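Side-chain contacts in StiE protein (Stigmatella aurantiaca, PDB 6ECX), which belongs to a modular polyketide synthase, the chain here being its S-adenosylmethionine-binding O-methyltransferase domain, which probably methylates a hydroxyl of the growing polyketide: residues N178-L183 with S222-R227; D147-D152 with K172-S177. All coordinates share one frame; numbering follows the deposited sequence. Where two conformers were deposited one is given.

Contact 1 (N178-L183 with S222-R227); sequences NIDRHL and SSNHLR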
loop_
_atom_site.group_PDB
_atom_site.type_symbol
_atom_site.label_atom_id
_atom_site.label_comp_id
_atom_site.label_asym_id
_atom_site.label_seq_id
_atom_site.Cartn_x
_atom_site.Cartn_y
_atom_site.Cartn_z
ATOM N N ASN A 178 -3.242 -17.586 1.727
ATOM C CA ASN A 178 -4.110 -17.278 0.589
ATOM C C ASN A 178 -3.309 -16.713 -0.586
ATOM O O ASN A 178 -3.570 -17.042 -1.749
ATOM C CB ASN A 178 -5.185 -16.284 1.035
ATOM C CG ASN A 178 -6.392 -16.261 0.114
ATOM O OD1 ASN A 178 -6.488 -17.037 -0.847
ATOM N ND2 ASN A 178 -7.340 -15.372 0.419
ATOM N N ILE A 179 -2.339 -15.846 -0.309
ATOM C CA ILE A 179 -1.513 -15.307 -1.388
ATOM C C ILE A 179 -0.725 -16.430 -2.058
ATOM O O ILE A 179 -0.745 -16.589 -3.288
ATOM C CB ILE A 179 -0.573 -14.207 -0.851
ATOM C CG1 ILE A 179 -1.378 -12.959 -0.451
ATOM C CG2 ILE A 179 0.484 -13.862 -1.917
ATOM C CD1 ILE A 179 -0.580 -11.915 0.329
ATOM N N ASP A 180 -0.038 -17.236 -1.245
ATOM C CA ASP A 180 0.748 -18.364 -1.745
ATOM C C ASP A 180 -0.096 -19.304 -2.610
ATOM O O ASP A 180 0.261 -19.603 -3.748
ATOM C CB ASP A 180 1.357 -19.117 -0.551
ATOM C CG ASP A 180 2.263 -20.253 -0.966
ATOM O OD1 ASP A 180 2.624 -20.310 -2.156
ATOM O OD2 ASP A 180 2.608 -21.081 -0.095
ATOM N N ARG A 181 -1.232 -19.758 -2.096
ATOM C CA ARG A 181 -1.999 -20.771 -2.815
ATOM C C ARG A 181 -2.576 -20.257 -4.129
ATOM O O ARG A 181 -3.014 -21.068 -4.962
ATOM C CB ARG A 181 -3.114 -21.310 -1.904
ATOM C CG ARG A 181 -2.548 -22.113 -0.733
ATOM C CD ARG A 181 -3.618 -22.671 0.222
ATOM N NE ARG A 181 -4.284 -21.620 0.988
ATOM C CZ ARG A 181 -5.509 -21.190 0.735
ATOM N NH1 ARG A 181 -6.209 -21.737 -0.251
ATOM N NH2 ARG A 181 -6.044 -20.228 1.475
ATOM N N HIS A 182 -2.594 -18.943 -4.339
ATOM C CA HIS A 182 -3.171 -18.377 -5.559
ATOM C C HIS A 182 -2.168 -17.567 -6.367
ATOM O O HIS A 182 -2.558 -16.758 -7.212
ATOM C CB HIS A 182 -4.402 -17.539 -5.208
ATOM C CG HIS A 182 -5.484 -18.355 -4.601
ATOM N ND1 HIS A 182 -5.514 -18.658 -3.257
ATOM C CD2 HIS A 182 -6.537 -18.996 -5.160
ATOM C CE1 HIS A 182 -6.561 -19.429 -3.009
ATOM N NE2 HIS A 182 -7.195 -19.647 -4.145
ATOM N N LEU A 183 -0.878 -17.773 -6.143
ATOM C CA LEU A 183 0.155 -17.130 -6.936
ATOM C C LEU A 183 0.853 -18.211 -7.754
ATOM O O LEU A 183 1.289 -19.222 -7.187
ATOM C CB LEU A 183 1.138 -16.412 -6.006
ATOM C CG LEU A 183 2.170 -15.426 -6.519
ATOM C CD1 LEU A 183 1.515 -14.404 -7.452
ATOM C CD2 LEU A 183 2.820 -14.740 -5.310
ATOM N N SER A 222 8.607 -16.455 4.372
ATOM C CA SER A 222 9.374 -17.696 4.207
ATOM C C SER A 222 8.538 -18.941 4.457
ATOM O O SER A 222 8.846 -20.000 3.900
ATOM C CB SER A 222 10.569 -17.718 5.163
ATOM O OG SER A 222 11.297 -16.508 5.086
ATOM N N SER A 223 7.544 -18.852 5.347
ATOM C CA SER A 223 6.587 -19.929 5.603
ATOM C C SER A 223 5.592 -20.103 4.469
ATOM O O SER A 223 4.831 -21.080 4.470
ATOM C CB SER A 223 5.796 -19.661 6.893
ATOM O OG SER A 223 6.691 -19.373 7.945
ATOM N N ASN A 224 5.547 -19.165 3.530
ATOM C CA ASN A 224 4.559 -19.199 2.464
ATOM C C ASN A 224 5.215 -19.047 1.088
ATOM O O ASN A 224 4.635 -18.468 0.170
ATOM C CB ASN A 224 3.488 -18.141 2.736
ATOM C CG ASN A 224 2.644 -18.505 3.959
ATOM O OD1 ASN A 224 1.800 -19.386 3.867
ATOM N ND2 ASN A 224 2.906 -17.874 5.108
ATOM N N HIS A 225 6.436 -19.557 0.942
ATOM C CA HIS A 225 7.092 -19.679 -0.363
ATOM C C HIS A 225 7.306 -18.323 -1.027
ATOM O O HIS A 225 7.198 -18.197 -2.246
ATOM C CB HIS A 225 6.303 -20.608 -1.299
ATOM C CG HIS A 225 6.107 -21.989 -0.749
ATOM N ND1 HIS A 225 4.900 -22.426 -0.244
ATOM C CD2 HIS A 225 6.974 -23.019 -0.598
ATOM C CE1 HIS A 225 5.033 -23.666 0.193
ATOM N NE2 HIS A 225 6.281 -24.048 -0.010
ATOM N N LEU A 226 7.664 -17.307 -0.241
ATOM C CA LEU A 226 7.851 -15.961 -0.772
ATOM C C LEU A 226 9.255 -15.477 -0.464
ATOM O O LEU A 226 9.730 -15.610 0.672
ATOM C CB LEU A 226 6.808 -14.984 -0.190
ATOM C CG LEU A 226 5.355 -15.285 -0.563
ATOM C CD1 LEU A 226 4.369 -14.499 0.309
ATOM C CD2 LEU A 226 5.112 -14.997 -2.052
ATOM N N ARG A 227 9.906 -14.901 -1.473
ATOM C CA ARG A 227 11.258 -14.379 -1.349
ATOM C C ARG A 227 11.232 -12.874 -1.564
ATOM O O ARG A 227 10.730 -12.398 -2.589
ATOM C CB ARG A 227 12.210 -15.036 -2.360
ATOM C CG ARG A 227 13.690 -14.864 -1.994
ATOM C CD ARG A 227 14.593 -15.595 -2.975
ATOM N NE ARG A 227 14.739 -14.821 -4.203
ATOM C CZ ARG A 227 14.024 -15.022 -5.301
ATOM N NH1 ARG A 227 14.214 -14.258 -6.363
ATOM N NH2 ARG A 227 13.136 -16.008 -5.349
HETATM O O HOH W 1 1.604 -21.570 2.293
#

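Contact 2 (D147-D152 with K172-S177); sequences DSAKDD and KDALFS. With SAM (S-adenosylmethionine), chain B.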
loop_
_atom_site.group_PDB
_atom_site.type_symbol
_atom_site.label_atom_id
_atom_site.label_comp_id
_atom_site.label_asym_id
_atom_site.label_seq_id
_atom_site.Cartn_x
_atom_site.Cartn_y
_atom_site.Cartn_z
ATOM N N ASP A 147 -13.161 -11.101 2.395
ATOM C CA ASP A 147 -12.101 -10.918 3.379
ATOM C C ASP A 147 -10.892 -11.734 2.946
ATOM O O ASP A 147 -10.954 -12.967 2.903
ATOM C CB ASP A 147 -12.582 -11.347 4.770
ATOM C CG ASP A 147 -11.545 -11.096 5.867
ATOM O OD1 ASP A 147 -10.319 -11.131 5.598
ATOM O OD2 ASP A 147 -11.972 -10.865 7.019
ATOM N N SER A 148 -9.789 -11.035 2.654
ATOM C CA SER A 148 -8.598 -11.645 2.068
ATOM C C SER A 148 -7.898 -12.625 3.006
ATOM O O SER A 148 -7.059 -13.404 2.544
ATOM C CB SER A 148 -7.625 -10.546 1.636
ATOM O OG SER A 148 -8.194 -9.723 0.628
ATOM N N ALA A 149 -8.197 -12.595 4.303
ATOM C CA ALA A 149 -7.734 -13.623 5.223
ATOM C C ALA A 149 -8.714 -14.783 5.380
ATOM O O ALA A 149 -8.315 -15.845 5.870
ATOM C CB ALA A 149 -7.461 -13.025 6.611
ATOM N N LYS A 150 -9.976 -14.618 4.984
ATOM C CA LYS A 150 -10.980 -15.657 5.200
ATOM C C LYS A 150 -11.514 -16.271 3.916
ATOM O O LYS A 150 -12.022 -17.394 3.958
ATOM C CB LYS A 150 -12.182 -15.109 5.988
ATOM C CG LYS A 150 -11.854 -14.450 7.299
ATOM C CD LYS A 150 -13.134 -13.948 7.968
ATOM C CE LYS A 150 -12.862 -13.427 9.365
ATOM N NZ LYS A 150 -11.829 -12.356 9.357
ATOM N N ASP A 151 -11.442 -15.555 2.794
ATOM C CA ASP A 151 -12.018 -15.977 1.518
ATOM C C ASP A 151 -10.897 -16.213 0.516
ATOM O O ASP A 151 -10.114 -15.298 0.232
ATOM C CB ASP A 151 -12.966 -14.915 0.967
ATOM C CG ASP A 151 -14.204 -14.737 1.819
ATOM O OD1 ASP A 151 -14.869 -15.751 2.133
ATOM O OD2 ASP A 151 -14.507 -13.577 2.186
ATOM N N ASP A 152 -10.845 -17.420 -0.044
ATOM C CA ASP A 152 -9.861 -17.707 -1.081
ATOM C C ASP A 152 -9.984 -16.712 -2.226
ATOM O O ASP A 152 -11.089 -16.343 -2.635
ATOM C CB ASP A 152 -10.036 -19.129 -1.608
ATOM C CG ASP A 152 -9.336 -20.154 -0.744
ATOM O OD1 ASP A 152 -8.780 -19.763 0.304
ATOM O OD2 ASP A 152 -9.331 -21.346 -1.117
ATOM N N LYS A 172 -2.461 -12.636 9.634
ATOM C CA LYS A 172 -1.494 -12.540 8.530
ATOM C C LYS A 172 -1.121 -13.918 7.989
ATOM O O LYS A 172 -0.867 -14.066 6.787
ATOM C CB LYS A 172 -0.225 -11.810 8.994
ATOM C CG LYS A 172 -0.444 -10.492 9.739
ATOM C CD LYS A 172 -0.394 -9.311 8.791
ATOM C CE LYS A 172 -0.168 -8.012 9.550
ATOM N NZ LYS A 172 -1.299 -7.641 10.449
ATOM N N ASP A 173 -1.048 -14.923 8.866
ATOM C CA ASP A 173 -0.808 -16.295 8.432
ATOM C C ASP A 173 -1.827 -16.725 7.391
ATOM O O ASP A 173 -1.474 -17.261 6.336
ATOM C CB ASP A 173 -0.856 -17.241 9.635
ATOM C CG ASP A 173 0.218 -16.938 10.660
ATOM O OD1 ASP A 173 1.271 -16.405 10.266
ATOM O OD2 ASP A 173 0.010 -17.233 11.856
ATOM N N ALA A 174 -3.107 -16.492 7.674
ATOM C CA ALA A 174 -4.146 -16.835 6.708
ATOM C C ALA A 174 -4.017 -15.999 5.443
ATOM O O ALA A 174 -4.154 -16.515 4.326
ATOM C CB ALA A 174 -5.528 -16.661 7.347
ATOM N N LEU A 175 -3.732 -14.708 5.589
ATOM C CA LEU A 175 -3.562 -13.863 4.411
ATOM C C LEU A 175 -2.434 -14.385 3.506
ATOM O O LEU A 175 -2.612 -14.544 2.295
ATOM C CB LEU A 175 -3.283 -12.426 4.847
ATOM C CG LEU A 175 -2.901 -11.460 3.718
ATOM C CD1 LEU A 175 -4.034 -11.322 2.698
ATOM C CD2 LEU A 175 -2.467 -10.107 4.276
ATOM N N PHE A 176 -1.279 -14.684 4.078
ATOM C CA PHE A 176 -0.150 -15.048 3.222
ATOM C C PHE A 176 -0.257 -16.478 2.707
ATOM O O PHE A 176 0.277 -16.776 1.639
ATOM C CB PHE A 176 1.170 -14.779 3.953
ATOM C CG PHE A 176 1.608 -13.346 3.823
ATOM C CD1 PHE A 176 1.099 -12.372 4.675
ATOM C CD2 PHE A 176 2.431 -12.946 2.784
ATOM C CE1 PHE A 176 1.449 -11.048 4.521
ATOM C CE2 PHE A 176 2.778 -11.606 2.633
ATOM C CZ PHE A 176 2.283 -10.663 3.493
ATOM N N SER A 177 -0.990 -17.348 3.401
ATOM C CA SER A 177 -1.340 -18.640 2.827
ATOM C C SER A 177 -2.239 -18.462 1.611
ATOM O O SER A 177 -2.035 -19.103 0.567
ATOM C CB SER A 177 -2.017 -19.509 3.894
ATOM O OG SER A 177 -2.684 -20.622 3.325
HETATM N N SAM B . -5.009 -0.267 -1.865
HETATM C CA SAM B . -5.953 0.839 -1.954
HETATM C C SAM B . -5.239 2.135 -2.313
HETATM O O SAM B . -4.014 2.181 -2.242
HETATM O OXT SAM B . -5.845 3.146 -2.682
HETATM C CB SAM B . -6.700 0.994 -0.640
HETATM C CG SAM B . -5.809 1.057 0.594
HETATM S SD SAM B . -6.801 1.448 2.060
HETATM C CE SAM B . -5.591 2.355 3.059
HETATM C "C5'" SAM B . -6.992 -0.168 2.853
HETATM C "C4'" SAM B . -7.929 -1.099 2.079
HETATM O "O4'" SAM B . -7.847 -2.443 2.529
HETATM C "C3'" SAM B . -9.409 -0.739 2.150
HETATM O "O3'" SAM B . -9.895 -0.830 0.823
HETATM C "C2'" SAM B . -10.042 -1.847 2.982
HETATM O "O2'" SAM B . -11.381 -2.144 2.636
HETATM C "C1'" SAM B . -9.138 -3.017 2.620
HETATM N N9 SAM B . -9.116 -4.140 3.578
HETATM C C8 SAM B . -8.803 -4.067 4.914
HETATM N N7 SAM B . -8.857 -5.319 5.437
HETATM C C5 SAM B . -9.209 -6.190 4.464
HETATM C C6 SAM B . -9.407 -7.558 4.449
HETATM N N6 SAM B . -9.258 -8.284 5.557
HETATM N N1 SAM B . -9.764 -8.192 3.269
HETATM C C2 SAM B . -9.913 -7.468 2.110
HETATM N N3 SAM B . -9.710 -6.105 2.136
HETATM C C4 SAM B . -9.370 -5.466 3.286
#

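Contact 1 (N178-L183 with S222-R227)
The last turn of helix 172-181 passes beside the bend that leads into strand 226-233, the backbones coming closest at Asp-180 and Asn-224, whose CA atoms are 5.7 Å apart. A His-carboxylate hydrogen bond joins these two pieces of the Rossmann-like methyltransferase fold. His-225 gives ND1-H to Asp-180 OD2 over 2.7 Å in an almost straight line (176°). OD2 lies in the imidazole plane, but the N-H reaches it on the syn side tilted somewhat out of the carboxylate plane, and carboxylate and ring are turned 54° against each other. With CG of Asp-180 trans to its main-chain N (chi1 -176°), the carboxylate extends off the helix to the ring. Its other oxygen, OD1, forms a salt bridge with Lys-292, and together the two partners should favour the ionised acid. Farther in, Leu-183 and Leu-226 meet through single methyls, CD2 to CD2 at 4.0 Å, with Phe-176 of helix 172-181 also against Leu-226. The amide of Asn-224 is held from two ends: ND2 bonds to the carbonyl of Leu-220, and OD1 takes a water hydrogen at 2.7 Å. That one water also donates to Asp-180 OD2, 2.6 Å away.

Contact 2 (D147-D152 with K172-S177)
Ser-148 and Ala-149 rest against one flank of helix 172-181, with Ala-149 and Leu-175 as the closest backbone pair, in a loop whose other role is to hold adenine. At the start of the loop, Asp-147 OD1 has two donors: N6 of S-adenosylmethionine at 3.0 Å and the backbone N of Ala-149 at 2.9 Å, the latter closing an Asx turn. The other carboxylate oxygen of Asp-147, OD2, receives Lys-150 NZ from above the carboxylate plane, 44° out of it, in a salt bridge. These three bonds restrict rotation of the carboxylate and keep OD1 directed at the adenine amino group.

Ser-148 follows, its backbone N-H aimed almost straight (178°) at SAM N1 over 2.9 Å. Its hydroxyl is bonded to the carbonyl of Phe-95, whereas CB lies 3.8 Å from Leu-175 CD1. A chi1 of 172°, which sets CG of Leu-175 opposite its own amide N, carries that methyl to the serine, where it also touches Ser-148 O.

Ala-149 packs its CB against that of Ala-174 at 4.2 Å, and the Ala-174 methyl sits 3.3 Å from Ala-149 O. Two such small side chains let loop and helix backbones come close. Farther along, Lys-150 N and Asp-151 N both bond to Asp-147 O, and Asp-151 OD2 receives the backbone N-H of Asp-147 on its anti lone pair, so the loop curls back on itself. Pairing an acidic side chain with N6 and a main-chain N-H with N1 is the adenine-recognition arrangement of class I, Rossmann-like S-adenosylmethionine-dependent methyltransferases.

In the fold
Followed from the N terminus, the chain leaves strand 141-145, forms the adenine-binding loop, runs through strand 157-163 and enters helix 172-181, where contact 2 closes. Contact 1 opens just afterwards at the end of this helix; the chain then passes through strand 187-196 and helix 214-222 before the turn into strand 226-233 closes it. The two loops thus follow in series, neither nested nor crossed, and share helix 172-181. Asn-178 bridges them: its ND2 probably bonds to the carbonyls of both Ser-148 and Asp-151. Through this one helix the cofactor-binding loop, on the parallel side of the sheet, is connected with strand 226-233 near its opposite border.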